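Local coordinates for protein putative alpha-L-fucosidase (Bacteroides thetaiotaomicron, PDB 4H41) that is a putative alpha-L-fucosidase with a TIM-barrel fold, probably a glycoside hydrolase acting on host glycans, although its activity remains to be established, at residues I42-P47 against L120-R125; G77-M82 against Y126-D131; E145-Y150 against K185-G190; S163-R168 against A241-H246. All blocks are in the same frame, centred on the assembly; numbering follows the deposited sequence.

Interaction 1 of 4, residues I42-P47 against L120-R125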
# COMPACT_ATOMS: atom_id res chain seq x y z
N ILE B 42 -6.09 12.48 -15.73
CA ILE B 42 -4.79 11.93 -15.38
C ILE B 42 -4.63 12.03 -13.88
O ILE B 42 -4.76 13.11 -13.34
CB ILE B 42 -3.63 12.67 -16.09
CG1 ILE B 42 -3.73 12.57 -17.63
CG2 ILE B 42 -2.30 12.15 -15.57
CD1 ILE B 42 -3.67 11.15 -18.23
N SER B 43 -4.32 10.93 -13.21
CA SER B 43 -4.19 10.93 -11.76
C SER B 43 -2.96 11.64 -11.28
O SER B 43 -1.90 11.50 -11.85
CB SER B 43 -4.14 9.50 -11.24
OG SER B 43 -4.12 9.45 -9.84
N HIS B 44 -3.08 12.37 -10.18
CA HIS B 44 -1.90 12.95 -9.55
C HIS B 44 -1.13 11.92 -8.72
O HIS B 44 0.10 12.04 -8.58
CB HIS B 44 -2.31 14.05 -8.57
CG HIS B 44 -2.67 15.37 -9.18
ND1 HIS B 44 -3.42 16.29 -8.47
CD2 HIS B 44 -2.32 15.91 -10.37
CE1 HIS B 44 -3.53 17.35 -9.27
NE2 HIS B 44 -2.87 17.17 -10.40
N ASP B 45 -1.84 11.00 -8.05
CA ASP B 45 -1.25 10.20 -7.00
C ASP B 45 -1.95 8.89 -6.66
O ASP B 45 -1.67 8.33 -5.58
CB ASP B 45 -1.21 11.07 -5.72
CG ASP B 45 -2.58 11.51 -5.23
OD1 ASP B 45 -3.58 11.21 -5.89
OD2 ASP B 45 -2.65 12.13 -4.14
N ILE B 46 -2.76 8.35 -7.55
CA ILE B 46 -3.40 7.04 -7.32
C ILE B 46 -2.82 6.07 -8.37
O ILE B 46 -3.02 6.30 -9.58
CB ILE B 46 -4.92 7.10 -7.43
CG1 ILE B 46 -5.52 8.23 -6.54
CG2 ILE B 46 -5.52 5.73 -7.10
CD1 ILE B 46 -5.17 8.12 -5.03
N PRO B 47 -2.20 4.95 -7.94
CA PRO B 47 -1.59 4.04 -8.91
C PRO B 47 -2.59 3.52 -9.92
O PRO B 47 -3.77 3.30 -9.62
CB PRO B 47 -1.01 2.93 -8.04
CG PRO B 47 -0.69 3.62 -6.76
CD PRO B 47 -1.84 4.56 -6.55
N LEU B 120 -10.61 20.21 -16.90
CA LEU B 120 -9.64 21.05 -17.58
C LEU B 120 -8.22 20.56 -17.37
O LEU B 120 -7.92 19.78 -16.46
CB LEU B 120 -9.80 22.52 -17.13
CG LEU B 120 -11.14 23.18 -17.46
CD1 LEU B 120 -11.10 24.66 -17.17
CD2 LEU B 120 -11.53 22.93 -18.95
N TYR B 121 -7.34 21.03 -18.24
CA TYR B 121 -5.95 20.66 -18.25
C TYR B 121 -5.22 21.27 -17.04
O TYR B 121 -5.45 22.43 -16.70
CB TYR B 121 -5.30 21.12 -19.57
CG TYR B 121 -3.81 20.90 -19.64
CD1 TYR B 121 -3.27 19.62 -19.69
CD2 TYR B 121 -2.93 21.98 -19.61
CE1 TYR B 121 -1.89 19.42 -19.72
CE2 TYR B 121 -1.56 21.79 -19.64
CZ TYR B 121 -1.03 20.51 -19.67
OH TYR B 121 0.33 20.40 -19.64
N ASP B 122 -4.31 20.51 -16.45
CA ASP B 122 -3.47 20.92 -15.33
C ASP B 122 -2.02 20.93 -15.79
O ASP B 122 -1.41 19.86 -15.97
CB ASP B 122 -3.70 19.97 -14.14
CG ASP B 122 -2.95 20.33 -12.86
OD1 ASP B 122 -2.07 21.22 -12.91
OD2 ASP B 122 -3.18 19.67 -11.84
N SER B 123 -1.45 22.12 -16.00
CA SER B 123 -0.07 22.21 -16.53
C SER B 123 1.03 21.96 -15.53
O SER B 123 2.18 21.81 -15.96
CB SER B 123 0.18 23.60 -17.13
OG SER B 123 0.41 24.58 -16.13
N GLY B 124 0.74 22.01 -14.24
CA GLY B 124 1.73 21.89 -13.18
C GLY B 124 2.27 23.24 -12.72
O GLY B 124 2.85 23.32 -11.64
N ARG B 125 2.06 24.32 -13.49
CA ARG B 125 2.58 25.66 -13.18
C ARG B 125 1.97 26.23 -11.91
O ARG B 125 2.68 26.82 -11.10
CB ARG B 125 2.33 26.63 -14.34
CG ARG B 125 3.19 26.33 -15.55
CD ARG B 125 2.98 27.36 -16.66
NE ARG B 125 3.46 26.83 -17.95
CZ ARG B 125 2.73 26.25 -18.89
NH1 ARG B 125 1.41 26.17 -18.76
NH2 ARG B 125 3.30 25.79 -20.00

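Interaction 2 of 4, residues G77-M82 against Y126-D131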
# COMPACT_ATOMS: atom_id res chain seq x y z
N GLY B 77 -5.37 16.59 -18.92
CA GLY B 77 -3.95 16.32 -18.90
C GLY B 77 -3.33 16.79 -17.61
O GLY B 77 -3.92 17.57 -16.85
N TYR B 78 -2.16 16.29 -17.34
CA TYR B 78 -1.38 16.69 -16.18
C TYR B 78 0.07 16.77 -16.62
O TYR B 78 0.68 15.74 -16.94
CB TYR B 78 -1.59 15.74 -15.02
CG TYR B 78 -0.73 16.10 -13.83
CD1 TYR B 78 -0.73 17.40 -13.32
CD2 TYR B 78 0.14 15.18 -13.27
CE1 TYR B 78 0.11 17.76 -12.26
CE2 TYR B 78 0.98 15.53 -12.21
CZ TYR B 78 0.96 16.82 -11.72
OH TYR B 78 1.81 17.21 -10.73
N ARG B 79 0.61 17.99 -16.67
CA ARG B 79 1.98 18.23 -17.15
C ARG B 79 2.12 17.60 -18.56
O ARG B 79 1.33 17.98 -19.43
CB ARG B 79 3.02 17.74 -16.15
CG ARG B 79 2.96 18.47 -14.80
CD ARG B 79 4.04 18.03 -13.85
NE ARG B 79 3.86 18.55 -12.50
CZ ARG B 79 4.32 19.71 -12.03
NH1 ARG B 79 5.02 20.52 -12.80
NH2 ARG B 79 4.07 20.06 -10.77
N LYS B 80 3.02 16.62 -18.81
CA LYS B 80 3.18 16.09 -20.18
C LYS B 80 2.26 14.90 -20.51
O LYS B 80 2.26 14.44 -21.64
CB LYS B 80 4.62 15.73 -20.46
CG LYS B 80 5.48 16.99 -20.51
CD LYS B 80 6.90 16.73 -21.03
CE LYS B 80 7.57 18.03 -21.40
NZ LYS B 80 8.93 17.81 -21.97
N PHE B 81 1.44 14.47 -19.57
CA PHE B 81 0.50 13.37 -19.81
C PHE B 81 -0.86 13.93 -20.24
O PHE B 81 -1.29 14.96 -19.73
CB PHE B 81 0.37 12.47 -18.58
CG PHE B 81 1.59 11.62 -18.38
CD1 PHE B 81 1.73 10.41 -19.05
CD2 PHE B 81 2.65 12.07 -17.61
CE1 PHE B 81 2.90 9.66 -18.93
CE2 PHE B 81 3.79 11.28 -17.43
CZ PHE B 81 3.94 10.13 -18.16
N MSE B 82 -1.52 13.25 -21.18
CA MSE B 82 -2.82 13.66 -21.68
C MSE B 82 -3.74 12.45 -21.86
O MSE B 82 -3.29 11.31 -21.96
CB MSE B 82 -2.71 14.46 -22.97
CG MSE B 82 -2.19 13.65 -24.13
SE MSE B 82 -1.88 14.69 -25.75
CE MSE B 82 -0.20 15.40 -25.35
N TYR B 126 0.66 26.05 -11.71
CA TYR B 126 0.02 26.48 -10.48
C TYR B 126 0.62 25.71 -9.29
O TYR B 126 1.00 26.31 -8.28
CB TYR B 126 -1.50 26.30 -10.55
CG TYR B 126 -2.15 26.13 -9.19
CD1 TYR B 126 -2.13 27.16 -8.26
CD2 TYR B 126 -2.81 24.97 -8.85
CE1 TYR B 126 -2.73 27.02 -7.01
CE2 TYR B 126 -3.41 24.81 -7.60
CZ TYR B 126 -3.40 25.85 -6.69
OH TYR B 126 -3.97 25.75 -5.44
N TRP B 127 0.73 24.39 -9.40
CA TRP B 127 1.31 23.59 -8.29
C TRP B 127 2.75 24.04 -7.96
O TRP B 127 3.13 24.05 -6.80
CB TRP B 127 1.29 22.10 -8.60
CG TRP B 127 -0.10 21.55 -8.68
CD1 TRP B 127 -0.70 20.98 -9.76
CD2 TRP B 127 -1.09 21.57 -7.64
NE1 TRP B 127 -1.99 20.62 -9.46
CE2 TRP B 127 -2.27 21.00 -8.17
CE3 TRP B 127 -1.09 22.00 -6.29
CZ2 TRP B 127 -3.44 20.86 -7.42
CZ3 TRP B 127 -2.26 21.83 -5.54
CH2 TRP B 127 -3.39 21.21 -6.08
N ASP B 128 3.52 24.43 -8.96
CA ASP B 128 4.90 24.86 -8.76
C ASP B 128 5.05 26.31 -8.26
O ASP B 128 6.13 26.66 -7.80
CB ASP B 128 5.69 24.71 -10.07
CG ASP B 128 5.86 23.26 -10.49
OD1 ASP B 128 5.59 22.37 -9.66
OD2 ASP B 128 6.16 23.02 -11.68
N THR B 129 4.01 27.16 -8.37
CA THR B 129 4.12 28.58 -8.00
C THR B 129 3.11 29.09 -6.97
O THR B 129 3.38 30.10 -6.34
CB THR B 129 3.90 29.45 -9.25
OG1 THR B 129 2.56 29.26 -9.74
CG2 THR B 129 4.95 29.19 -10.34
N GLY B 130 1.94 28.48 -6.90
CA GLY B 130 0.86 28.95 -6.04
C GLY B 130 -0.03 29.96 -6.73
O GLY B 130 -0.98 30.45 -6.10
N ASP B 131 0.21 30.26 -8.03
CA ASP B 131 -0.58 31.25 -8.76
C ASP B 131 -1.44 30.50 -9.77
O ASP B 131 -0.94 29.97 -10.76
CB ASP B 131 0.33 32.28 -9.41
CG ASP B 131 -0.35 33.34 -10.25
OD1 ASP B 131 -1.54 33.19 -10.56
OD2 ASP B 131 0.31 34.33 -10.61

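Interaction 3 of 4, residues E145-Y150 against K185-G190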
# COMPACT_ATOMS: atom_id res chain seq x y z
N GLU B 145 -10.38 23.31 -28.73
CA GLU B 145 -10.24 22.09 -29.56
C GLU B 145 -11.15 20.98 -29.08
O GLU B 145 -11.73 20.27 -29.90
CB GLU B 145 -8.76 21.64 -29.67
CG GLU B 145 -8.16 21.10 -28.40
CD GLU B 145 -6.70 20.67 -28.45
OE1 GLU B 145 -5.96 21.09 -29.36
OE2 GLU B 145 -6.30 19.95 -27.52
N VAL B 146 -11.34 20.86 -27.78
CA VAL B 146 -12.19 19.83 -27.21
C VAL B 146 -13.67 20.07 -27.55
O VAL B 146 -14.38 19.10 -27.82
CB VAL B 146 -11.92 19.73 -25.69
CG1 VAL B 146 -13.07 19.13 -24.95
CG2 VAL B 146 -10.64 18.92 -25.48
N TRP B 147 -14.15 21.30 -27.57
CA TRP B 147 -15.53 21.55 -28.01
C TRP B 147 -15.71 21.11 -29.47
O TRP B 147 -16.68 20.45 -29.81
CB TRP B 147 -15.93 23.02 -27.88
CG TRP B 147 -17.39 23.20 -28.19
CD1 TRP B 147 -17.92 23.74 -29.33
CD2 TRP B 147 -18.48 22.62 -27.48
NE1 TRP B 147 -19.29 23.59 -29.33
CE2 TRP B 147 -19.66 22.92 -28.19
CE3 TRP B 147 -18.58 21.95 -26.25
CZ2 TRP B 147 -20.92 22.48 -27.76
CZ3 TRP B 147 -19.82 21.50 -25.84
CH2 TRP B 147 -20.98 21.80 -26.57
N LYS B 148 -14.73 21.42 -30.31
CA LYS B 148 -14.81 21.07 -31.73
C LYS B 148 -14.66 19.58 -31.97
O LYS B 148 -15.40 19.02 -32.77
CB LYS B 148 -13.74 21.82 -32.53
CG LYS B 148 -14.05 23.31 -32.62
CD LYS B 148 -12.84 24.13 -33.07
N MSE B 149 -13.73 18.94 -31.27
CA MSE B 149 -13.43 17.52 -31.47
C MSE B 149 -14.45 16.59 -30.80
O MSE B 149 -14.75 15.54 -31.34
CB MSE B 149 -12.03 17.20 -30.92
CG MSE B 149 -10.89 17.84 -31.72
SE MSE B 149 -9.19 17.70 -30.69
CE MSE B 149 -8.94 15.76 -30.94
N TYR B 150 -14.96 16.99 -29.64
CA TYR B 150 -15.86 16.14 -28.84
C TYR B 150 -17.21 16.78 -28.50
O TYR B 150 -18.23 16.11 -28.64
CB TYR B 150 -15.14 15.76 -27.52
CG TYR B 150 -13.83 15.04 -27.76
CD1 TYR B 150 -13.81 13.70 -28.13
CD2 TYR B 150 -12.61 15.69 -27.57
CE1 TYR B 150 -12.61 13.06 -28.45
CE2 TYR B 150 -11.41 15.06 -27.88
CZ TYR B 150 -11.41 13.73 -28.27
OH TYR B 150 -10.25 13.12 -28.58
N LYS B 185 -18.54 28.07 -20.74
CA LYS B 185 -19.96 28.38 -20.92
C LYS B 185 -20.24 28.98 -22.29
O LYS B 185 -21.21 28.60 -22.93
CB LYS B 185 -20.46 29.32 -19.83
CG LYS B 185 -20.64 28.57 -18.52
CD LYS B 185 -21.64 29.16 -17.62
CE LYS B 185 -21.97 28.23 -16.47
NZ LYS B 185 -23.02 27.26 -16.83
N ASP B 186 -19.41 29.92 -22.71
CA ASP B 186 -19.58 30.58 -24.02
C ASP B 186 -19.49 29.60 -25.16
O ASP B 186 -20.35 29.61 -26.04
CB ASP B 186 -18.51 31.66 -24.23
CG ASP B 186 -18.73 32.95 -23.46
OD1 ASP B 186 -19.83 33.13 -22.91
OD2 ASP B 186 -17.80 33.78 -23.42
N ILE B 187 -18.45 28.72 -25.16
CA ILE B 187 -18.25 27.82 -26.29
C ILE B 187 -19.31 26.75 -26.35
O ILE B 187 -19.57 26.23 -27.42
CB ILE B 187 -16.81 27.21 -26.28
CG1 ILE B 187 -16.36 26.86 -27.70
CG2 ILE B 187 -16.69 26.00 -25.31
CD1 ILE B 187 -14.98 26.54 -27.81
N SER B 188 -19.87 26.35 -25.20
CA SER B 188 -20.79 25.21 -25.15
C SER B 188 -22.24 25.63 -25.01
O SER B 188 -23.10 24.78 -24.78
CB SER B 188 -20.42 24.30 -23.99
OG SER B 188 -20.67 24.91 -22.73
N ASN B 189 -22.52 26.92 -25.14
CA ASN B 189 -23.86 27.48 -25.01
C ASN B 189 -24.47 27.18 -23.63
O ASN B 189 -25.62 26.79 -23.51
CB ASN B 189 -24.78 26.97 -26.16
CG ASN B 189 -26.09 27.73 -26.26
OD1 ASN B 189 -26.17 28.91 -25.91
ND2 ASN B 189 -27.15 27.04 -26.64
N GLY B 190 -23.66 27.36 -22.60
CA GLY B 190 -24.11 27.28 -21.22
C GLY B 190 -24.13 25.95 -20.51
O GLY B 190 -24.87 25.81 -19.55

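Interaction 4 of 4, residues S163-R168 against A241-H246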
# COMPACT_ATOMS: atom_id res chain seq x y z
N SER B 163 -10.66 22.11 -12.89
CA SER B 163 -9.80 21.24 -12.10
C SER B 163 -8.72 21.92 -11.25
O SER B 163 -8.05 21.21 -10.50
CB SER B 163 -9.14 20.21 -13.03
OG SER B 163 -8.44 20.87 -14.06
N GLY B 164 -8.62 23.24 -11.31
CA GLY B 164 -7.69 23.98 -10.46
C GLY B 164 -8.13 23.94 -9.00
O GLY B 164 -9.09 24.62 -8.64
N GLU B 165 -7.49 23.10 -8.17
CA GLU B 165 -7.90 22.92 -6.77
C GLU B 165 -7.25 23.89 -5.81
O GLU B 165 -6.03 24.00 -5.79
CB GLU B 165 -7.55 21.51 -6.27
CG GLU B 165 -8.34 20.38 -6.85
CD GLU B 165 -7.80 19.04 -6.37
OE1 GLU B 165 -7.54 18.88 -5.15
OE2 GLU B 165 -7.59 18.17 -7.25
N ILE B 166 -8.07 24.49 -4.94
CA ILE B 166 -7.61 25.37 -3.87
C ILE B 166 -8.38 25.04 -2.60
O ILE B 166 -9.38 24.33 -2.66
CB ILE B 166 -7.80 26.88 -4.25
CG1 ILE B 166 -9.30 27.30 -4.29
CG2 ILE B 166 -7.09 27.23 -5.55
CD1 ILE B 166 -9.56 28.79 -4.43
N SER B 167 -7.93 25.58 -1.47
CA SER B 167 -8.67 25.53 -0.21
C SER B 167 -8.84 26.89 0.44
O SER B 167 -9.73 27.04 1.27
CB SER B 167 -7.99 24.59 0.78
OG SER B 167 -6.72 25.08 1.17
N ARG B 168 -7.94 27.83 0.15
CA ARG B 168 -7.92 29.15 0.76
C ARG B 168 -7.82 30.23 -0.30
O ARG B 168 -7.56 29.93 -1.47
CB ARG B 168 -6.67 29.24 1.67
CG ARG B 168 -6.62 28.23 2.83
CD ARG B 168 -7.68 28.49 3.87
NE ARG B 168 -7.50 29.79 4.51
CZ ARG B 168 -6.81 30.01 5.63
NH1 ARG B 168 -6.19 29.02 6.25
NH2 ARG B 168 -6.71 31.24 6.11
N ALA B 241 -18.23 21.61 -5.06
CA ALA B 241 -18.21 20.27 -4.46
C ALA B 241 -17.01 20.14 -3.57
O ALA B 241 -16.01 19.54 -3.96
CB ALA B 241 -18.21 19.19 -5.56
N PHE B 242 -17.07 20.71 -2.37
CA PHE B 242 -15.90 20.59 -1.50
C PHE B 242 -15.57 19.14 -1.22
O PHE B 242 -16.46 18.34 -0.94
CB PHE B 242 -16.06 21.29 -0.14
CG PHE B 242 -15.72 22.76 -0.12
CD1 PHE B 242 -14.42 23.18 0.10
CD2 PHE B 242 -16.71 23.72 -0.28
CE1 PHE B 242 -14.12 24.54 0.10
CE2 PHE B 242 -16.40 25.06 -0.28
CZ PHE B 242 -15.11 25.46 -0.08
N GLN B 243 -14.28 18.83 -1.29
CA GLN B 243 -13.74 17.56 -0.82
C GLN B 243 -14.05 17.54 0.67
O GLN B 243 -13.82 18.53 1.35
CB GLN B 243 -12.24 17.49 -1.09
CG GLN B 243 -11.93 17.48 -2.57
CD GLN B 243 -10.47 17.75 -2.82
OE1 GLN B 243 -9.62 17.13 -2.21
NE2 GLN B 243 -10.13 18.69 -3.73
N ASP B 244 -14.63 16.45 1.17
CA ASP B 244 -15.09 16.43 2.58
C ASP B 244 -14.10 15.82 3.58
O ASP B 244 -14.43 15.71 4.76
CB ASP B 244 -16.41 15.67 2.65
CG ASP B 244 -16.34 14.19 2.35
OD1 ASP B 244 -15.19 13.66 2.08
OD2 ASP B 244 -17.40 13.54 2.42
N GLY B 245 -12.94 15.37 3.13
CA GLY B 245 -12.07 14.57 3.97
C GLY B 245 -11.05 15.22 4.85
O GLY B 245 -10.45 14.50 5.65
N HIS B 246 -10.79 16.53 4.70
CA HIS B 246 -9.69 17.14 5.46
C HIS B 246 -10.10 17.67 6.83
O HIS B 246 -9.23 18.14 7.56
CB HIS B 246 -9.03 18.25 4.65
CG HIS B 246 -8.49 17.79 3.32
ND1 HIS B 246 -9.31 17.70 2.22
CD2 HIS B 246 -7.25 17.38 2.97
CE1 HIS B 246 -8.53 17.30 1.21
NE2 HIS B 246 -7.29 17.12 1.62
O HOH W 1 -7.12 16.88 -3.21

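Interaction 1 of 4, residues I42-P47 against L120-R125
The backbones carrying His44 and Asp122 have no regular helix or strand where they face each other, and a single pair of side chains bridges them. NE2 of His44 donates to OD2 of Asp122 over 2.9 Å in a moderately bent bond. The acceptor lies in the imidazole plane, at the ring edge, whereas the carboxylate is met on its anti side and 31° out of its own plane; the two flat groups thus stand nearly perpendicular, 77° apart. CG of Asp122 is anti to its backbone N (chi1 -176°), a torsion that swings the carboxylate across toward the histidine. In the TIM barrel these are the loops that follow strands 34-39 and 115-119, at the C-terminal ends of the strands, where barrels of this kind carry their active sites. OD1 closes an Asx turn by accepting from N of Gly124 at 3.2 Å, just ahead of helix 125-129, and OD2 also accepts from the indole NE1 of Trp127. An asparagine here would probably cost either the OD2 acceptor that His44 and Trp127 share or the OD1 acceptor of the Gly124 N-H, since one oxygen becomes an NH2. The second ring nitrogen, ND1, bonds to a pentaethylene glycol, probably from the crystallisation liquor, while Tyr78 meets the His44 ring edge-to-face.

Interaction 2 of 4, residues G77-M82 against Y126-D131
Arg79 reaches from a beta hairpin to Asp128 on the short helix 125-129, two elements set on the loops above the TIM barrel. Strands 77-78 and 81-82 are joined by a type II' turn from Tyr78 to Phe81, with Arg79 at its first corner. From CB the side chain leaves with CG beside the backbone N (chi1 -63°), which lays CG over one face of the Tyr78 ring, 3.9 Å above its plane and offset toward the rim. Beyond CG the chain runs extended through CD to NE, and NE donates to the phenol oxygen OH of Tyr78 at 3.0 Å. That bond lies near the guanidinium plane and helps to fix the rotation of the group before it meets its charged partner. At the tip, NH1 and NH2 grip the carboxylate of Asp128 end-on, one nitrogen to each oxygen, in a bidentate salt bridge. NH1 reaches OD2 of Asp128 at 3.0 Å along an almost straight line, 176° at the hydrogen. The carboxylate receives both bonds on its syn sides, though both nitrogens are tilted out of its plane, which is turned 27° from that of the guanidinium. NH2 also passes CB of Trp127 at 4.1 Å. Beside this ionic pair the side chains of Tyr78 and Trp127, whose NE1 is held by Asp122, run at about a right angle to each other. The edge of the Tyr78 ring is what Trp127 meets, CE1 of Tyr78 standing 4.2 Å from CD1 of Trp127.

Interaction 3 of 4, residues E145-Y150 against K185-G190
One face of the Trp147 indole is covered by Ile187 and Ser188, chiefly by their backbone. The contact joins neighbouring outer helices of the TIM barrel, 136-151 and 173-187, at the point where the second helix ends and its chain turns back toward strand 193-195. CA of Ser188 sits over the six-membered ring, 3.7 Å from its centroid and only 10° off the normal, a well-formed CH-pi contact. CB of Ser188 continues the cover toward the outer rim and approaches CZ3 of Trp147 to 3.4 Å. Over the five-membered part of the indole lies the carbonyl oxygen of Ile187, 3.3 Å above the plane; although Trp147 NE1 is close to it, the angle is too poor for a hydrogen bond, because the N-H lies in the ring plane and the oxygen is stacked above it. With chi1 at -174°, the indole of Trp147 points away from its own backbone N, which carries it out from its helix and across the end of the other. The side chains of Trp147 and Ile187 then run antiparallel alongside one another. Trp160 of strand 157-162 touches both of them from the barrel side and also donates its NE1 to OG of Ser188, which accepts from N of Leu191 and bonds to O of Cys184 as well. At the root of the indole, CD1 of Ile187 comes within 3.6 Å of CB of Trp147.

Interaction 4 of 4, residues S163-R168 against A241-H246
Above the C-terminal ends of the barrel strands, where TIM-barrel hydrolases hold their catalytic groups, the side chains of Glu165 and Gln243 meet. NE2 of Gln243 donates to OE1 of Glu165 at 3.0 Å, with 150° at the hydrogen. The amide comes from above the carboxylate, 64° out of its plane, and the two flat groups are nearly perpendicular, 82° apart. A water closes a second path between them: it donates to OE1 of Glu165 at 2.8 Å and to OE1 of Gln243 at 2.7 Å, so the carboxylate oxygen is held from two quarters. Glu165 lies in the loop after strand 157-162 and Gln243 on strand 239-243, the fourth and sixth of the barrel; the intervening strand 193-195 leads to Ser196, whose carbonyl oxygen also accepts from NE2 of Gln243. An alanine at Glu165 would probably leave that amide with one acceptor fewer and the water without one of its anchors, freeing the water to shift. OE2 of Glu165 is hydrogen-bonded to an unidentified ligand, and a pentaethylene glycol lies about 4 Å from the side chain at the nearest atoms, both probably from the crystallisation liquor.

How the interactions relate
Interactions 1, 2 and 4 form a connected set on the C-terminal face of the barrel. The first two, with centres 7 Å apart, are interleaved along the chain: NE2 of His44 packs 3.6 Å from CE1 of Tyr78, and OH of Tyr121 lies 2.6 Å from O of Arg79, probably hydrogen-bonded. Interaction 4 joins through OH of Tyr126, 2.7 Å from O of Glu165, and through OG of Ser163, 2.7 Å from O of Leu120. Pentaethylene glycol, probably a crystallisation additive, lies near all three and may mark a pocket; that it is the sugar site is only inferred from the fold. Interaction 3 stands apart on the outer helices, its centre about 25 Å from that of interaction 4.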